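NLP/P60 (Enterococcus faecium, PDB 6B8C) hydrolyses peptidoglycan as an endopeptidase, probably by cutting its peptide stems, and so generates muropeptides that enhance host immunity. Local coordinates at residues L96-G99 / Y105-A108; S51-D54 / R60-Y63; R69-G72 / P77-S80; A33-Y38 / S56-Y61. All coordinates share one frame; numbering follows the deposited sequence.

Contact 1: L96-G99 / Y105-A108; sequences LFWG and YHVA
L96 O is gripped twice from across the hairpin: A108 N donates a hydrogen bond to it at 2.9 Å, and V107 CA lies 3.1 Å from L96 O in a CA-H...O contact. H106 O does the same job at the next hydrogen-bonded pair, taking the bond from W98 N and the C-H of F97 CA. Strands 95-98 and 106-112 are thus paired antiparallel, L96 with A108 and W98 with H106 as hydrogen-bonded pairs, F97 with V107 as the non-hydrogen-bonded pair between them. On the F97 side, V107 CG2 sits over the phenyl face, 3.7 Å from the ring centroid. On the other side H106, its CG anti to the backbone N (chi1 -164°), points an edge at the face of the six-membered ring of W98 (edge-to-face, planes at 86°), with H106 CD2 3.6 Å from W98 CE3. The Y105 ring takes W98 CB over one face, 3.5 Å from Y105 CZ. H106 NE2 is hydrogen-bonded to H118 ND1, and the side chain touches C55, consistent with the Cys-His-His site of NlpC/P60 peptidases. With its edge against the W98 face and NE2 bonded to H118, the imidazole has its tilt and rotation set from two directions.

Contact 2: S51-D54 / R60-Y63; sequences SGFD and RYVY
F53 and Y61 meet through a small patch of carbon: F53 CE1 lies 3.6 Å from Y61 CB, and F53 CZ lies 3.7 Å from Y61 CD1. The two side chains cross at about a right angle. Their rings are oblique, with planes at 52° and centroids 5.4 Å apart, and the phenylalanine tip, CE1 and CZ, nests against CB, CG and CD1 at the root of the tyrosine. With its CG anti to the backbone N (chi1 -167°), Y61 lays the CG and CD1 side of its ring against F53 CZ. F53 belongs to the short strand 52-53 that leads directly into helix 55-67, where D54 is the N-cap and accepts the backbone N-H of G57 on OD1; the contact therefore folds the entry strand back against the second turn of the helix it introduces. F53 is buried, and its backbone is hydrogen-bonded to P42 and V44. The Y61 side is looser: the residue is partly exposed, and the ring beyond CD1 leaves F53 behind and borders P50 of the preceding loop. R60, also partly exposed, turns its guanidinium group elsewhere, with NH2 in a salt bridge to D70.

Contact 3: R69-G72 / P77-S80; sequences RDIG and PQES
The loop that links helix 55-67 to strand 83-85 doubles back on itself here, bringing G72 against P77 and Q78. Q78 NE2 donates to G72 O at 2.6 Å, a short and nearly straight bond (168° at the hydrogen). The acceptor lies within 5° of the amide plane, while the donor stands 26° off the plane of the G72 carbonyl. The glutamine reaches it by running extended beyond CG, and its CG also rests 3.3 Å from G72 O. I71 adds an apolar touch, its CD1 3.7 Å from Q78 CD. Beside it, the proline ring packs close on the glycine backbone, with P77 CB and P77 CG each 3.6 Å from G72 CA. The partners of the amide continue into the helix: Q78 NE2 is also hydrogen-bonded to S56 O, and Q78 OE1 probably to T59 OG1. Two acceptors at the nitrogen and probably the T59 hydroxyl at the oxygen fix the rotation of the amide and are consistent with the modelled N/O assignment, so one buried side chain ties the loop both to its own backbone and to the first turns of the helix.

Contact 4: A33-Y38 / S56-Y61; sequences AEAYKY and SGFTRY
The backbones of helix 28-36 and helix 55-67 come nearest at A35 and T59, whose CA atoms are 7.9 Å apart, a gap filled by side chains with no hydrogen bond across it. F58 bridges it with its ring tip: F58 CZ is 3.8 Å from A35 CB, and A35 O lies at the edge of the ring, near its plane. The phenyl group is sent there by a CG anti to the backbone N (chi1 171°). Beside it, Y38 CB approaches F58 CE1 at 4.0 Å. Farther along, Y61 turns its edge toward the face of Y38 in an offset edge-to-face pair, with planes at 88° and centroids 5.4 Å apart. The two meet toward the hydroxyl end of Y38, where Y38 OH lies 3.1 Å from Y61 CE1, close to the plane of that ring. The same hydroxyl donates to E34 OE1 at 2.7 Å, while K37 NZ forms a salt bridge with E34 OE2, coming from above the carboxylate plane. E34, four residues earlier in the chain, thus steadies the Y38 ring and would have its negative charge partly offset by K37. Deeper in, A35 and F58 both touch I117 of strand 115-118. Two helices packed together through apolar side chains and laid against an antiparallel sheet fit the papain-like alpha-plus-beta fold of NlpC/P60 domains.

How the contacts relate
Contact 4 opens first along the chain, at 33-38, and contact 2 at 51-54; both close on helix 55-67, share R60 and Y61, and have centres about 5 Å apart. Contact 3 follows in the loop after this helix, and contact 1 comes last, in the hairpin of the six-stranded sheet. Contacts 1 and 4 lie on opposite sides of the chain's centre, about 15 Å between centres, yet touch where V107 packs on S56 and T59. Contact 3, about 13 Å from contact 1 by centres, reaches the hairpin through Q78 against F97. Helix, loop and hairpin therefore pack together near the start of helix 55-67, with C55 touching H106 at the probable active site.

Contact 1: L96-G99 / Y105-A108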
# COMPACT_ATOMS: atom_id res chain seq x y z
N LEU A 96 1.74 -2.80 4.20
CA LEU A 96 3.13 -3.15 4.47
C LEU A 96 3.96 -1.88 4.46
O LEU A 96 3.82 -1.05 3.56
CB LEU A 96 3.66 -4.13 3.42
CG LEU A 96 2.84 -5.39 3.18
CD1 LEU A 96 3.37 -6.15 1.98
CD2 LEU A 96 2.83 -6.28 4.41
N PHE A 97 4.84 -1.73 5.45
CA PHE A 97 5.55 -0.49 5.69
C PHE A 97 7.05 -0.73 5.73
O PHE A 97 7.53 -1.65 6.41
CB PHE A 97 5.09 0.17 7.00
CG PHE A 97 3.70 0.73 6.93
CD1 PHE A 97 2.60 -0.05 7.25
CD2 PHE A 97 3.49 2.04 6.52
CE1 PHE A 97 1.32 0.46 7.18
CE2 PHE A 97 2.21 2.56 6.45
CZ PHE A 97 1.13 1.77 6.78
N TRP A 98 7.78 0.11 4.99
CA TRP A 98 9.23 0.17 5.05
C TRP A 98 9.66 1.29 5.98
O TRP A 98 9.08 2.39 5.95
CB TRP A 98 9.83 0.43 3.66
CG TRP A 98 9.85 -0.74 2.73
CD1 TRP A 98 10.95 -1.40 2.28
CD2 TRP A 98 8.72 -1.37 2.11
NE1 TRP A 98 10.59 -2.40 1.42
CE2 TRP A 98 9.23 -2.41 1.30
CE3 TRP A 98 7.34 -1.16 2.16
CZ2 TRP A 98 8.39 -3.23 0.55
CZ3 TRP A 98 6.52 -1.98 1.41
CH2 TRP A 98 7.05 -3.01 0.62
N GLY A 99 10.68 1.03 6.78
CA GLY A 99 11.15 2.00 7.75
C GLY A 99 10.66 1.68 9.15
O GLY A 99 9.89 0.74 9.38
N TYR A 105 8.96 5.21 5.15
CA TYR A 105 9.19 5.92 3.90
C TYR A 105 8.51 5.26 2.71
O TYR A 105 8.59 5.80 1.60
CB TYR A 105 10.70 6.04 3.64
CG TYR A 105 11.45 4.72 3.60
CD1 TYR A 105 11.55 4.00 2.41
CD2 TYR A 105 12.07 4.21 4.73
CE1 TYR A 105 12.23 2.80 2.37
CE2 TYR A 105 12.75 3.00 4.69
CZ TYR A 105 12.83 2.30 3.50
OH TYR A 105 13.51 1.11 3.45
N HIS A 106 7.84 4.13 2.91
CA HIS A 106 7.21 3.43 1.80
C HIS A 106 6.11 2.53 2.35
O HIS A 106 6.21 2.02 3.47
CB HIS A 106 8.22 2.60 1.01
CG HIS A 106 7.72 2.16 -0.33
ND1 HIS A 106 7.68 3.00 -1.42
CD2 HIS A 106 7.23 0.97 -0.75
CE1 HIS A 106 7.19 2.34 -2.46
NE2 HIS A 106 6.90 1.11 -2.08
N VAL A 107 5.08 2.33 1.54
CA VAL A 107 3.93 1.52 1.90
C VAL A 107 3.45 0.78 0.66
O VAL A 107 3.62 1.24 -0.47
CB VAL A 107 2.80 2.38 2.51
CG1 VAL A 107 2.17 3.26 1.45
CG2 VAL A 107 1.75 1.50 3.18
N ALA A 108 2.86 -0.39 0.88
CA ALA A 108 2.26 -1.17 -0.20
C ALA A 108 1.07 -1.94 0.36
O ALA A 108 0.87 -2.00 1.58
CB ALA A 108 3.28 -2.13 -0.84

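Contact 2: S51-D54 / R60-Y63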
# COMPACT_ATOMS: atom_id res chain seq x y z
N SER A 51 -4.77 9.70 -12.22
CA SER A 51 -3.87 10.33 -13.18
C SER A 51 -2.41 10.22 -12.77
O SER A 51 -1.52 10.47 -13.60
CB SER A 51 -4.24 11.80 -13.38
OG SER A 51 -3.73 12.61 -12.34
N GLY A 52 -2.14 9.87 -11.52
CA GLY A 52 -0.79 9.66 -11.04
C GLY A 52 -0.79 9.44 -9.54
O GLY A 52 -1.47 10.15 -8.80
N PHE A 53 -0.04 8.44 -9.09
CA PHE A 53 0.04 8.07 -7.69
C PHE A 53 1.48 8.11 -7.21
O PHE A 53 2.41 7.80 -7.96
CB PHE A 53 -0.49 6.65 -7.44
CG PHE A 53 -1.98 6.52 -7.53
CD1 PHE A 53 -2.81 7.21 -6.66
CD2 PHE A 53 -2.54 5.65 -8.44
CE1 PHE A 53 -4.18 7.06 -6.74
CE2 PHE A 53 -3.91 5.50 -8.52
CZ PHE A 53 -4.73 6.21 -7.66
N ASP A 54 1.66 8.47 -5.95
CA ASP A 54 2.85 8.06 -5.22
C ASP A 54 2.45 6.90 -4.31
O ASP A 54 1.30 6.45 -4.32
CB ASP A 54 3.47 9.23 -4.46
CG ASP A 54 2.54 9.82 -3.40
OD1 ASP A 54 1.43 9.29 -3.19
OD2 ASP A 54 2.95 10.82 -2.77
N ARG A 60 -4.05 5.03 -0.10
CA ARG A 60 -5.16 5.83 0.38
C ARG A 60 -6.34 5.78 -0.59
O ARG A 60 -7.49 5.66 -0.17
CB ARG A 60 -4.72 7.28 0.59
CG ARG A 60 -5.85 8.18 1.07
CD ARG A 60 -5.34 9.55 1.50
NE ARG A 60 -5.39 10.52 0.41
CZ ARG A 60 -6.47 11.23 0.10
NH1 ARG A 60 -6.42 12.10 -0.90
NH2 ARG A 60 -7.59 11.08 0.78
N TYR A 61 -6.06 5.86 -1.89
CA TYR A 61 -7.13 5.84 -2.88
C TYR A 61 -7.85 4.49 -2.89
O TYR A 61 -9.08 4.44 -2.97
CB TYR A 61 -6.57 6.15 -4.26
CG TYR A 61 -7.63 6.46 -5.29
CD1 TYR A 61 -8.06 5.49 -6.19
CD2 TYR A 61 -8.21 7.72 -5.36
CE1 TYR A 61 -9.03 5.77 -7.13
CE2 TYR A 61 -9.18 8.01 -6.30
CZ TYR A 61 -9.59 7.03 -7.18
OH TYR A 61 -10.56 7.32 -8.11
N VAL A 62 -7.10 3.40 -2.81
CA VAL A 62 -7.72 2.07 -2.77
C VAL A 62 -8.64 1.95 -1.57
O VAL A 62 -9.80 1.53 -1.68
CB VAL A 62 -6.64 0.98 -2.78
CG1 VAL A 62 -7.26 -0.39 -2.59
CG2 VAL A 62 -5.86 1.02 -4.09
N TYR A 63 -8.14 2.32 -0.38
CA TYR A 63 -8.96 2.20 0.81
C TYR A 63 -10.14 3.15 0.79
O TYR A 63 -11.21 2.83 1.32
CB TYR A 63 -8.11 2.41 2.06
CG TYR A 63 -7.54 1.11 2.54
CD1 TYR A 63 -6.36 0.62 2.01
CD2 TYR A 63 -8.20 0.35 3.50
CE1 TYR A 63 -5.84 -0.58 2.44
CE2 TYR A 63 -7.69 -0.86 3.93
CZ TYR A 63 -6.51 -1.32 3.39
OH TYR A 63 -5.98 -2.52 3.81

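Contact 3: R69-G72 / P77-S80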
# COMPACT_ATOMS: atom_id res chain seq x y z
N ARG A 69 -13.35 5.39 4.12
CA ARG A 69 -12.61 6.10 5.15
C ARG A 69 -11.25 6.53 4.62
O ARG A 69 -10.70 5.95 3.68
CB ARG A 69 -12.44 5.23 6.39
CG ARG A 69 -11.51 4.06 6.21
CD ARG A 69 -12.02 2.84 6.96
NE ARG A 69 -11.06 2.36 7.94
CZ ARG A 69 -10.01 1.59 7.64
NH1 ARG A 69 -9.80 1.22 6.39
NH2 ARG A 69 -9.19 1.20 8.60
N ASP A 70 -10.71 7.57 5.24
CA ASP A 70 -9.50 8.24 4.78
C ASP A 70 -8.36 7.92 5.73
O ASP A 70 -8.18 8.59 6.76
CB ASP A 70 -9.74 9.75 4.68
CG ASP A 70 -8.73 10.45 3.77
OD1 ASP A 70 -7.54 10.08 3.80
OD2 ASP A 70 -9.14 11.36 3.02
N ILE A 71 -7.58 6.89 5.40
CA ILE A 71 -6.31 6.66 6.07
C ILE A 71 -5.39 7.79 5.63
O ILE A 71 -5.70 8.50 4.66
CB ILE A 71 -5.73 5.27 5.75
CG1 ILE A 71 -5.23 5.20 4.30
CG2 ILE A 71 -6.79 4.20 5.95
CD1 ILE A 71 -4.62 3.85 3.93
N GLY A 72 -4.28 8.00 6.32
CA GLY A 72 -3.44 9.16 6.07
C GLY A 72 -3.10 9.48 4.63
O GLY A 72 -3.02 8.58 3.78
N PRO A 77 0.89 8.79 8.96
CA PRO A 77 -0.47 8.58 9.50
C PRO A 77 -1.06 7.22 9.16
O PRO A 77 -1.76 6.63 9.99
CB PRO A 77 -1.28 9.72 8.87
CG PRO A 77 -0.43 10.25 7.75
CD PRO A 77 0.97 10.05 8.21
N GLN A 78 -0.76 6.69 7.97
CA GLN A 78 -1.26 5.38 7.59
C GLN A 78 -0.78 4.27 8.51
O GLN A 78 -1.34 3.16 8.47
CB GLN A 78 -0.86 5.07 6.14
CG GLN A 78 -1.37 6.10 5.15
CD GLN A 78 -1.32 5.61 3.71
OE1 GLN A 78 -0.82 4.52 3.42
NE2 GLN A 78 -1.84 6.42 2.80
N GLU A 79 0.22 4.53 9.35
CA GLU A 79 0.67 3.55 10.33
C GLU A 79 -0.33 3.34 11.46
O GLU A 79 -0.17 2.39 12.23
CB GLU A 79 2.01 3.98 10.92
CG GLU A 79 3.14 4.14 9.92
CD GLU A 79 4.36 4.81 10.53
OE1 GLU A 79 4.99 5.65 9.85
OE2 GLU A 79 4.69 4.50 11.69
N SER A 80 -1.35 4.20 11.58
CA SER A 80 -2.32 4.09 12.66
C SER A 80 -3.62 3.43 12.23
O SER A 80 -4.48 3.18 13.09
CB SER A 80 -2.63 5.48 13.23
OG SER A 80 -1.44 6.16 13.59

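Contact 4: A33-Y38 / S56-Y61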
# COMPACT_ATOMS: atom_id res chain seq x y z
N ALA A 33 -8.75 -6.45 -5.38
CA ALA A 33 -9.41 -6.26 -6.66
C ALA A 33 -9.43 -4.79 -7.06
O ALA A 33 -9.28 -4.46 -8.24
CB ALA A 33 -10.83 -6.83 -6.61
N GLU A 34 -9.62 -3.89 -6.09
CA GLU A 34 -9.59 -2.47 -6.39
C GLU A 34 -8.18 -2.01 -6.74
O GLU A 34 -7.99 -1.19 -7.65
CB GLU A 34 -10.13 -1.66 -5.21
CG GLU A 34 -10.15 -0.15 -5.42
CD GLU A 34 -11.24 0.32 -6.37
OE1 GLU A 34 -11.12 1.43 -6.93
OE2 GLU A 34 -12.23 -0.42 -6.57
N ALA A 35 -7.17 -2.53 -6.03
CA ALA A 35 -5.79 -2.13 -6.30
C ALA A 35 -5.36 -2.56 -7.69
O ALA A 35 -4.60 -1.85 -8.36
CB ALA A 35 -4.86 -2.71 -5.24
N TYR A 36 -5.83 -3.72 -8.15
CA TYR A 36 -5.45 -4.20 -9.48
C TYR A 36 -5.93 -3.27 -10.59
O TYR A 36 -5.35 -3.29 -11.69
CB TYR A 36 -5.96 -5.62 -9.71
CG TYR A 36 -4.93 -6.68 -9.42
CD1 TYR A 36 -4.62 -7.05 -8.12
CD2 TYR A 36 -4.26 -7.33 -10.45
CE1 TYR A 36 -3.67 -8.02 -7.85
CE2 TYR A 36 -3.31 -8.30 -10.20
CZ TYR A 36 -3.02 -8.64 -8.89
OH TYR A 36 -2.08 -9.61 -8.63
N LYS A 37 -6.96 -2.46 -10.34
CA LYS A 37 -7.49 -1.58 -11.39
C LYS A 37 -6.49 -0.52 -11.84
O LYS A 37 -6.66 0.04 -12.92
CB LYS A 37 -8.76 -0.88 -10.90
CG LYS A 37 -9.89 -1.82 -10.50
CD LYS A 37 -11.05 -1.02 -9.92
CE LYS A 37 -12.23 -1.92 -9.59
NZ LYS A 37 -13.37 -1.14 -9.05
N TYR A 38 -5.47 -0.23 -11.04
CA TYR A 38 -4.60 0.90 -11.32
C TYR A 38 -3.19 0.48 -11.71
O TYR A 38 -2.28 1.32 -11.73
CB TYR A 38 -4.59 1.85 -10.12
CG TYR A 38 -5.99 2.21 -9.71
CD1 TYR A 38 -6.72 3.16 -10.41
CD2 TYR A 38 -6.61 1.57 -8.64
CE1 TYR A 38 -8.01 3.47 -10.06
CE2 TYR A 38 -7.90 1.88 -8.28
CZ TYR A 38 -8.60 2.83 -8.99
OH TYR A 38 -9.89 3.14 -8.62
N SER A 56 1.90 6.45 -1.05
CA SER A 56 0.84 6.62 -0.07
C SER A 56 -0.49 7.00 -0.72
O SER A 56 -1.56 6.61 -0.24
CB SER A 56 1.25 7.65 0.98
OG SER A 56 1.72 8.84 0.36
N GLY A 57 -0.43 7.79 -1.80
CA GLY A 57 -1.66 8.17 -2.49
C GLY A 57 -2.39 6.98 -3.06
O GLY A 57 -3.62 6.91 -3.02
N PHE A 58 -1.64 6.00 -3.57
CA PHE A 58 -2.25 4.80 -4.13
C PHE A 58 -3.01 4.00 -3.07
O PHE A 58 -4.18 3.65 -3.27
CB PHE A 58 -1.15 3.95 -4.79
CG PHE A 58 -1.60 2.60 -5.21
CD1 PHE A 58 -2.61 2.45 -6.14
CD2 PHE A 58 -1.01 1.46 -4.68
CE1 PHE A 58 -3.03 1.20 -6.53
CE2 PHE A 58 -1.42 0.20 -5.07
CZ PHE A 58 -2.43 0.07 -6.00
N THR A 59 -2.36 3.71 -1.94
CA THR A 59 -3.01 2.95 -0.88
C THR A 59 -4.20 3.71 -0.30
O THR A 59 -5.26 3.12 -0.03
CB THR A 59 -2.01 2.61 0.22
OG1 THR A 59 -1.52 3.82 0.82
CG2 THR A 59 -0.83 1.84 -0.35
N ARG A 60 -4.05 5.03 -0.10
CA ARG A 60 -5.16 5.83 0.38
C ARG A 60 -6.34 5.78 -0.59
O ARG A 60 -7.49 5.66 -0.17
CB ARG A 60 -4.72 7.28 0.59
CG ARG A 60 -5.85 8.18 1.07
CD ARG A 60 -5.34 9.55 1.50
NE ARG A 60 -5.39 10.52 0.41
CZ ARG A 60 -6.47 11.23 0.10
NH1 ARG A 60 -6.42 12.10 -0.90
NH2 ARG A 60 -7.59 11.08 0.78
N TYR A 61 -6.06 5.86 -1.89
CA TYR A 61 -7.13 5.84 -2.88
C TYR A 61 -7.85 4.49 -2.89
O TYR A 61 -9.08 4.44 -2.97
CB TYR A 61 -6.57 6.15 -4.26
CG TYR A 61 -7.63 6.46 -5.29
CD1 TYR A 61 -8.06 5.49 -6.19
CD2 TYR A 61 -8.21 7.72 -5.36
CE1 TYR A 61 -9.03 5.77 -7.13
CE2 TYR A 61 -9.18 8.01 -6.30
CZ TYR A 61 -9.59 7.03 -7.18
OH TYR A 61 -10.56 7.32 -8.11